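PDB 2AZQ: catechol 1,2-dioxygenase from Pseudomonas putida, which probably uses a ferric ion to cleave catechol with dioxygen between its two hydroxyls, giving cis,cis-muconate in the beta-ketoadipate pathway. Local coordinates for residues V131-G137 and Y187-V193; T236-F240 and L284-F288. All coordinates share one frame; numbering follows the deposited sequence.

Contact 1: residues V131-G137 and Y187-V193; sequences VVMFLQG and YRARSIV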
ATOM      1  N   VAL A 131     -24.032  -2.468  29.522  1.00 11.57           N
ATOM      2  CA  VAL A 131     -24.759  -1.444  30.225  1.00  9.97           C
ATOM      3  C   VAL A 131     -25.646  -0.858  29.135  1.00 11.00           C
ATOM      4  O   VAL A 131     -25.139  -0.438  28.105  1.00 10.38           O
ATOM      5  CB  VAL A 131     -23.763  -0.374  30.751  1.00  7.05           C
ATOM      6  CG1 VAL A 131     -24.498   0.866  31.279  1.00  6.35           C
ATOM      7  CG2 VAL A 131     -22.902  -0.992  31.814  1.00  3.66           C
ATOM      8  N   VAL A 132     -26.964  -0.883  29.334  1.00 11.69           N
ATOM      9  CA  VAL A 132     -27.885  -0.295  28.366  1.00 10.17           C
ATOM     10  C   VAL A 132     -27.507   1.175  28.344  1.00 11.38           C
ATOM     11  O   VAL A 132     -27.157   1.750  29.383  1.00 13.21           O
ATOM     12  CB  VAL A 132     -29.369  -0.401  28.825  1.00  8.58           C
ATOM     13  CG1 VAL A 132     -30.270   0.467  27.949  1.00  5.52           C
ATOM     14  CG2 VAL A 132     -29.826  -1.838  28.760  1.00  5.68           C
ATOM     15  N   MET A 133     -27.544   1.770  27.163  1.00 11.29           N
ATOM     16  CA  MET A 133     -27.230   3.175  27.014  1.00 12.41           C
ATOM     17  C   MET A 133     -28.398   3.821  26.325  1.00 13.76           C
ATOM     18  O   MET A 133     -28.861   3.302  25.308  1.00 15.17           O
ATOM     19  CB  MET A 133     -26.014   3.369  26.131  1.00 13.46           C
ATOM     20  CG  MET A 133     -25.830   4.819  25.685  1.00 12.75           C
ATOM     21  SD  MET A 133     -24.644   4.978  24.342  1.00 12.60           S
ATOM     22  CE  MET A 133     -23.256   4.268  25.061  1.00  9.93           C
ATOM     23  N   PHE A 134     -28.900   4.924  26.877  1.00 13.12           N
ATOM     24  CA  PHE A 134     -29.998   5.631  26.239  1.00 12.26           C
ATOM     25  C   PHE A 134     -29.399   6.851  25.627  1.00 13.73           C
ATOM     26  O   PHE A 134     -28.834   7.698  26.328  1.00 14.83           O
ATOM     27  CB  PHE A 134     -31.102   6.004  27.220  1.00  9.88           C
ATOM     28  CG  PHE A 134     -31.935   4.845  27.621  1.00  7.71           C
ATOM     29  CD1 PHE A 134     -31.618   4.097  28.742  1.00  7.13           C
ATOM     30  CD2 PHE A 134     -32.967   4.414  26.793  1.00  7.55           C
ATOM     31  CE1 PHE A 134     -32.312   2.935  29.031  1.00  7.03           C
ATOM     32  CE2 PHE A 134     -33.664   3.263  27.063  1.00  5.54           C
ATOM     33  CZ  PHE A 134     -33.339   2.514  28.188  1.00  6.66           C
ATOM     34  N   LEU A 135     -29.539   6.927  24.310  1.00 14.37           N
ATOM     35  CA  LEU A 135     -28.982   7.998  23.503  1.00 14.76           C
ATOM     36  C   LEU A 135     -30.067   8.890  22.926  1.00 14.83           C
ATOM     37  O   LEU A 135     -30.963   8.399  22.241  1.00 15.69           O
ATOM     38  CB  LEU A 135     -28.184   7.330  22.389  1.00 16.46           C
ATOM     39  CG  LEU A 135     -27.134   8.067  21.577  1.00 17.55           C
ATOM     40  CD1 LEU A 135     -26.270   8.958  22.476  1.00 19.39           C
ATOM     41  CD2 LEU A 135     -26.276   7.001  20.909  1.00 17.86           C
ATOM     42  N   GLN A 136     -30.026  10.188  23.213  1.00 14.74           N
ATOM     43  CA  GLN A 136     -31.043  11.090  22.651  1.00 15.33           C
ATOM     44  C   GLN A 136     -30.588  12.524  22.478  1.00 13.69           C
ATOM     45  O   GLN A 136     -29.700  12.996  23.181  1.00 14.05           O
ATOM     46  CB  GLN A 136     -32.322  11.098  23.483  1.00 16.90           C
ATOM     47  CG  GLN A 136     -32.230  11.830  24.789  1.00 20.25           C
ATOM     48  CD  GLN A 136     -33.569  11.857  25.508  1.00 23.38           C
ATOM     49  OE1 GLN A 136     -34.290  10.848  25.525  1.00 24.59           O
ATOM     50  NE2 GLN A 136     -33.901  12.998  26.132  1.00 23.32           N
ATOM     51  N   GLY A 137     -31.211  13.208  21.530  1.00 11.75           N
ATOM     52  CA  GLY A 137     -30.866  14.587  21.254  1.00 10.77           C
ATOM     53  C   GLY A 137     -31.615  15.115  20.046  1.00 11.19           C
ATOM     54  O   GLY A 137     -32.447  14.420  19.478  1.00 12.91           O
ATOM     55  N   TYR A 187     -34.068  12.426  17.997  1.00 15.64           N
ATOM     56  CA  TYR A 187     -33.768  11.031  17.730  1.00 14.03           C
ATOM     57  C   TYR A 187     -33.610  10.427  19.108  1.00 14.03           C
ATOM     58  O   TYR A 187     -33.121  11.098  20.028  1.00 12.13           O
ATOM     59  CB  TYR A 187     -32.463  10.906  16.918  1.00 11.92           C
ATOM     60  CG  TYR A 187     -31.203  11.319  17.664  1.00  9.63           C
ATOM     61  CD1 TYR A 187     -30.494  10.403  18.450  1.00  9.43           C
ATOM     62  CD2 TYR A 187     -30.730  12.626  17.605  1.00  7.19           C
ATOM     63  CE1 TYR A 187     -29.331  10.789  19.154  1.00  6.91           C
ATOM     64  CE2 TYR A 187     -29.580  13.018  18.297  1.00  5.31           C
ATOM     65  CZ  TYR A 187     -28.880  12.096  19.066  1.00  4.83           C
ATOM     66  OH  TYR A 187     -27.714  12.475  19.712  1.00  2.00           O
ATOM     67  N   ARG A 188     -34.038   9.172  19.236  1.00 14.69           N
ATOM     68  CA  ARG A 188     -33.981   8.397  20.491  1.00 15.65           C
ATOM     69  C   ARG A 188     -33.329   7.040  20.185  1.00 13.45           C
ATOM     70  O   ARG A 188     -33.738   6.362  19.250  1.00 13.41           O
ATOM     71  CB  ARG A 188     -35.410   8.164  21.010  1.00 19.69           C
ATOM     72  CG  ARG A 188     -35.909   9.034  22.173  1.00 26.85           C
ATOM     73  CD  ARG A 188     -35.386   8.497  23.516  1.00 33.12           C
ATOM     74  NE  ARG A 188     -35.507   7.036  23.606  1.00 36.58           N
ATOM     75  CZ  ARG A 188     -34.467   6.199  23.713  1.00 38.38           C
ATOM     76  NH1 ARG A 188     -33.220   6.679  23.750  1.00 37.72           N
ATOM     77  NH2 ARG A 188     -34.665   4.878  23.753  1.00 38.75           N
ATOM     78  N   ALA A 189     -32.329   6.626  20.952  1.00 10.90           N
ATOM     79  CA  ALA A 189     -31.703   5.330  20.669  1.00  9.17           C
ATOM     80  C   ALA A 189     -31.395   4.478  21.903  1.00  7.53           C
ATOM     81  O   ALA A 189     -30.608   4.869  22.751  1.00  8.13           O
ATOM     82  CB  ALA A 189     -30.438   5.539  19.855  1.00  7.26           C
ATOM     83  N   ARG A 190     -32.027   3.315  21.997  1.00  7.73           N
ATOM     84  CA  ARG A 190     -31.805   2.382  23.109  1.00  8.59           C
ATOM     85  C   ARG A 190     -30.677   1.458  22.633  1.00  6.87           C
ATOM     86  O   ARG A 190     -30.810   0.780  21.618  1.00  6.31           O
ATOM     87  CB  ARG A 190     -33.113   1.598  23.391  1.00 12.07           C
ATOM     88  CG  ARG A 190     -33.142   0.671  24.640  1.00 16.38           C
ATOM     89  CD  ARG A 190     -32.331  -0.599  24.434  1.00 21.20           C
ATOM     90  NE  ARG A 190     -32.271  -1.494  25.599  1.00 23.98           N
ATOM     91  CZ  ARG A 190     -33.318  -2.080  26.182  1.00 21.42           C
ATOM     92  NH1 ARG A 190     -34.542  -1.874  25.722  1.00 21.43           N
ATOM     93  NH2 ARG A 190     -33.126  -2.916  27.194  1.00 18.86           N
ATOM     94  N   SER A 191     -29.558   1.440  23.340  1.00  4.20           N
ATOM     95  CA  SER A 191     -28.452   0.603  22.888  1.00  5.22           C
ATOM     96  C   SER A 191     -27.565   0.103  24.050  1.00  5.93           C
ATOM     97  O   SER A 191     -28.085  -0.275  25.114  1.00  6.75           O
ATOM     98  CB  SER A 191     -27.644   1.398  21.847  1.00  3.24           C
ATOM     99  OG  SER A 191     -26.624   0.634  21.233  1.00  2.41           O
ATOM    100  N   ILE A 192     -26.248   0.048  23.833  1.00  4.25           N
ATOM    101  CA  ILE A 192     -25.316  -0.367  24.881  1.00  3.89           C
ATOM    102  C   ILE A 192     -24.014   0.429  24.857  1.00  4.78           C
ATOM    103  O   ILE A 192     -23.521   0.831  23.802  1.00  6.61           O
ATOM    104  CB  ILE A 192     -24.956  -1.871  24.810  1.00  3.47           C
ATOM    105  CG1 ILE A 192     -24.144  -2.174  23.548  1.00  3.31           C
ATOM    106  CG2 ILE A 192     -26.227  -2.715  24.860  1.00  2.95           C
ATOM    107  CD1 ILE A 192     -23.610  -3.567  23.515  1.00  2.16           C
ATOM    108  N   VAL A 193     -23.457   0.676  26.030  1.00  4.78           N
ATOM    109  CA  VAL A 193     -22.212   1.426  26.105  1.00  5.73           C
ATOM    110  C   VAL A 193     -21.135   0.672  25.339  1.00  4.45           C
ATOM    111  O   VAL A 193     -20.850  -0.466  25.649  1.00  7.31           O
ATOM    112  CB  VAL A 193     -21.800   1.632  27.575  1.00  4.67           C
ATOM    113  CG1 VAL A 193     -20.450   2.250  27.632  1.00  4.09           C
ATOM    114  CG2 VAL A 193     -22.832   2.511  28.274  1.00  4.17           C
TER

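Contact 2: residues T236-F240 and L284-F288; sequences TQINF and LSFDF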
ATOM      1  N   THR A 236     -19.009  13.144  12.297  1.00  4.14           N
ATOM      2  CA  THR A 236     -18.484  13.449  13.617  1.00  5.84           C
ATOM      3  C   THR A 236     -18.609  12.243  14.558  1.00  6.27           C
ATOM      4  O   THR A 236     -19.136  11.191  14.170  1.00  6.74           O
ATOM      5  CB  THR A 236     -19.240  14.664  14.220  1.00  6.54           C
ATOM      6  OG1 THR A 236     -18.580  15.099  15.415  1.00  6.40           O
ATOM      7  CG2 THR A 236     -20.697  14.287  14.544  1.00  4.05           C
ATOM      8  N   GLN A 237     -18.116  12.404  15.784  1.00  5.36           N
ATOM      9  CA  GLN A 237     -18.155  11.360  16.816  1.00  5.44           C
ATOM     10  C   GLN A 237     -18.584  11.989  18.134  1.00  5.11           C
ATOM     11  O   GLN A 237     -18.502  13.208  18.292  1.00  5.54           O
ATOM     12  CB  GLN A 237     -16.750  10.737  17.063  1.00  2.66           C
ATOM     13  CG  GLN A 237     -16.203   9.804  15.997  1.00  6.04           C
ATOM     14  CD  GLN A 237     -14.796   9.216  16.309  1.00  7.88           C
ATOM     15  OE1 GLN A 237     -14.373   9.139  17.467  1.00  9.51           O
ATOM     16  NE2 GLN A 237     -14.090   8.766  15.260  1.00  7.81           N
ATOM     17  N   ILE A 238     -19.063  11.162  19.060  1.00  4.61           N
ATOM     18  CA  ILE A 238     -19.340  11.608  20.431  1.00  5.80           C
ATOM     19  C   ILE A 238     -18.306  10.748  21.179  1.00  7.32           C
ATOM     20  O   ILE A 238     -18.300   9.534  20.994  1.00  8.93           O
ATOM     21  CB  ILE A 238     -20.755  11.190  20.994  1.00  5.49           C
ATOM     22  CG1 ILE A 238     -21.885  11.935  20.284  1.00  7.03           C
ATOM     23  CG2 ILE A 238     -20.831  11.453  22.499  1.00  2.00           C
ATOM     24  CD1 ILE A 238     -23.291  11.485  20.768  1.00  7.49           C
ATOM     25  N   ASN A 239     -17.402  11.346  21.957  1.00  7.69           N
ATOM     26  CA  ASN A 239     -16.458  10.548  22.747  1.00  8.56           C
ATOM     27  C   ASN A 239     -16.992  10.518  24.164  1.00  9.92           C
ATOM     28  O   ASN A 239     -17.376  11.557  24.692  1.00 10.98           O
ATOM     29  CB  ASN A 239     -15.101  11.197  22.829  1.00 11.41           C
ATOM     30  CG  ASN A 239     -14.441  11.299  21.521  1.00 12.79           C
ATOM     31  OD1 ASN A 239     -14.160  10.289  20.883  1.00 15.14           O
ATOM     32  ND2 ASN A 239     -14.171  12.527  21.093  1.00 13.45           N
ATOM     33  N   PHE A 240     -16.985   9.352  24.796  1.00 10.79           N
ATOM     34  CA  PHE A 240     -17.482   9.217  26.171  1.00 11.24           C
ATOM     35  C   PHE A 240     -16.625   9.832  27.238  1.00  9.84           C
ATOM     36  O   PHE A 240     -15.404   9.719  27.216  1.00  8.44           O
ATOM     37  CB  PHE A 240     -17.725   7.756  26.464  1.00 15.02           C
ATOM     38  CG  PHE A 240     -18.932   7.269  25.810  1.00 19.68           C
ATOM     39  CD1 PHE A 240     -19.175   7.625  24.490  1.00 22.83           C
ATOM     40  CD2 PHE A 240     -19.903   6.602  26.526  1.00 24.23           C
ATOM     41  CE1 PHE A 240     -20.368   7.350  23.883  1.00 25.42           C
ATOM     42  CE2 PHE A 240     -21.118   6.312  25.938  1.00 28.22           C
ATOM     43  CZ  PHE A 240     -21.356   6.695  24.599  1.00 28.22           C
ATOM     44  N   LEU A 284     -27.286   9.525  27.886  1.00 11.23           N
ATOM     45  CA  LEU A 284     -26.444  10.490  27.225  1.00 11.55           C
ATOM     46  C   LEU A 284     -27.283  11.303  26.232  1.00 12.48           C
ATOM     47  O   LEU A 284     -28.069  10.762  25.429  1.00 11.64           O
ATOM     48  CB  LEU A 284     -25.293   9.728  26.543  1.00 11.03           C
ATOM     49  CG  LEU A 284     -24.313  10.437  25.600  1.00 12.72           C
ATOM     50  CD1 LEU A 284     -23.718  11.684  26.248  1.00 12.41           C
ATOM     51  CD2 LEU A 284     -23.225   9.453  25.222  1.00 10.81           C
ATOM     52  N   SER A 285     -27.158  12.619  26.316  1.00 12.56           N
ATOM     53  CA  SER A 285     -27.912  13.473  25.409  1.00 12.54           C
ATOM     54  C   SER A 285     -26.926  14.377  24.699  1.00 11.46           C
ATOM     55  O   SER A 285     -26.038  14.966  25.309  1.00  7.52           O
ATOM     56  CB  SER A 285     -28.940  14.306  26.165  1.00 13.00           C
ATOM     57  OG  SER A 285     -28.288  15.248  26.985  1.00 13.71           O
ATOM     58  N   PHE A 286     -27.088  14.468  23.390  1.00 12.65           N
ATOM     59  CA  PHE A 286     -26.187  15.269  22.599  1.00 14.10           C
ATOM     60  C   PHE A 286     -26.946  15.721  21.346  1.00 14.90           C
ATOM     61  O   PHE A 286     -27.630  14.910  20.706  1.00 13.88           O
ATOM     62  CB  PHE A 286     -24.969  14.414  22.232  1.00 12.82           C
ATOM     63  CG  PHE A 286     -23.823  15.187  21.706  1.00 12.42           C
ATOM     64  CD1 PHE A 286     -22.737  15.472  22.520  1.00 11.57           C
ATOM     65  CD2 PHE A 286     -23.825  15.654  20.387  1.00 13.15           C
ATOM     66  CE1 PHE A 286     -21.649  16.222  22.027  1.00 11.95           C
ATOM     67  CE2 PHE A 286     -22.742  16.409  19.882  1.00 13.58           C
ATOM     68  CZ  PHE A 286     -21.655  16.692  20.706  1.00 11.65           C
ATOM     69  N   ASP A 287     -26.826  17.016  21.033  1.00 15.62           N
ATOM     70  CA  ASP A 287     -27.471  17.630  19.870  1.00 16.46           C
ATOM     71  C   ASP A 287     -26.461  18.040  18.814  1.00 16.13           C
ATOM     72  O   ASP A 287     -25.332  18.457  19.106  1.00 16.49           O
ATOM     73  CB  ASP A 287     -28.230  18.897  20.251  1.00 17.53           C
ATOM     74  CG  ASP A 287     -29.232  18.674  21.344  1.00 18.73           C
ATOM     75  OD1 ASP A 287     -30.151  17.851  21.158  1.00 16.22           O
ATOM     76  OD2 ASP A 287     -29.096  19.343  22.389  1.00 19.65           O
ATOM     77  N   PHE A 288     -26.890  17.958  17.567  1.00 15.71           N
ATOM     78  CA  PHE A 288     -26.021  18.340  16.475  1.00 13.45           C
ATOM     79  C   PHE A 288     -26.661  19.546  15.859  1.00 12.01           C
ATOM     80  O   PHE A 288     -27.882  19.599  15.722  1.00 10.81           O
ATOM     81  CB  PHE A 288     -25.914  17.203  15.476  1.00 12.35           C
ATOM     82  CG  PHE A 288     -25.537  15.908  16.105  1.00 10.15           C
ATOM     83  CD1 PHE A 288     -26.499  15.129  16.742  1.00  7.00           C
ATOM     84  CD2 PHE A 288     -24.200  15.480  16.096  1.00  8.91           C
ATOM     85  CE1 PHE A 288     -26.134  13.932  17.360  1.00  8.62           C
ATOM     86  CE2 PHE A 288     -23.825  14.280  16.716  1.00  8.05           C
ATOM     87  CZ  PHE A 288     -24.788  13.502  17.347  1.00  6.68           C
TER

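Contact 1: residues V131-G137 and Y187-V193
The Tyr-187 ring lies against the backbone of Gln-136 and Gly-137, one face covered by the peptide that joins them, with Gly-137 N 3.5 Å above the ring plane and displaced toward the rim. CG sits between the backbone N and the carbonyl carbon (chi1 67°), which folds the ring back over the partner strand instead of away from it. The phenol oxygen continues past this strand to a hydrogen bond with Phe-286 O. A leucine in place of Tyr-187 would probably lose the flat cover over the Gly-137 peptide and leave the Phe-286 carbonyl without its hydroxyl partner. Beside the Phe-134 ring, at its edge, comes the Arg-188 guanidinium, NH2 3.5 Å from CD2 and the two planes 53° apart; the arginine chain, bent at chi2 and chi3, curls back to get there. Arg-190 reaches the same ring with its aliphatic part, CG lying 3.6 Å from Phe-134 CE2, and its NE continues to Val-132 CG1. Leu-135 and Ala-189 meet through their CB atoms (3.8 Å) on the face opposite Phe-134, shared with Tyr-187, Met-133 and Ser-191; Met-133 CE packs on Val-193 CG2, and Ser-191 OG is hydrogen-bonded to His-156 NE2. Seven backbone hydrogen bonds join the antiparallel segments, from Tyr-187 N to Gly-137 O (3.0 Å) at one end to Val-193 N to Val-131 O (2.9 Å), just beyond the strands, at the other. This antiparallel pair in the mixed sheet of the intradiol dioxygenase domain is thus amphipathic: Phe-134, Gln-136, Arg-188 and Arg-190 keep aromatic and charged groups on the partly exposed face, with Glu-120 a long, weak ionic partner of Arg-188, while Met-133, Leu-135, Ala-189 and Tyr-187 give the core a largely apolar one.

Contact 2: residues T236-F240 and L284-F288
Ile-238 stands at the middle of the contact, its branches parted between Leu-284 and Phe-286. With CG1 anti to the carbonyl carbon (chi1 -69°) and the chain extended to CD1, CG1 lies over one face of the Phe-286 ring in a CH-pi contact, 4.2 Å from the centroid and 16° off the ring normal. CD1 passes on to Phe-286 CB at 3.7 Å, while CG2 turns to Leu-284 CD2 at 4.1 Å. Leu-284 extends CG away from its own backbone N (chi1 172°), carrying the same CD2 methyl to the end of the Phe-240 ring, where CZ is its nearest atom. At the other end of the contact Thr-236 points CG2 at the edge of the Phe-288 ring, near its plane and 3.8 Å from CE2. Phe-286 CD2 lies over one face of the Phe-288 ring, toward its rim. The backbones stay apart, 8.1 Å between the CA atoms of Ile-238 and Phe-286, and the segments run roughly antiparallel, joined by side chains alone. This buried layer lies between strands 234-240 and 281-289 of the dioxygenase domain: strand 217-227 pairs with the first and adds Phe-224 beside Ile-238 and Phe-288, Leu-262 of strand 259-265 touches Phe-240 and Leu-284, and strand 132-140 adds Met-133 and Leu-135.

In the fold
The two contacts follow in series along the chain, contact 1 closing before contact 2 opens, and their centres lie about 11 Å apart in the catalytic dioxygenase domain. Strands 132-140 and 281-289 run side by side in one mixed sheet, so residues 131-137 pair with 187-193 on one flank and with 281-289 on the other; strand 281-289 then faces strand 234-240 across the core. Met-133 reaches Phe-240 in the interior between them. Strand 217-227, which carries the iron ligands His-221 and His-223, pairs with 234-240. The contacts therefore belong to the packed beta core near the ferric site, with the side chain of Phe-240 about 11 Å from the iron.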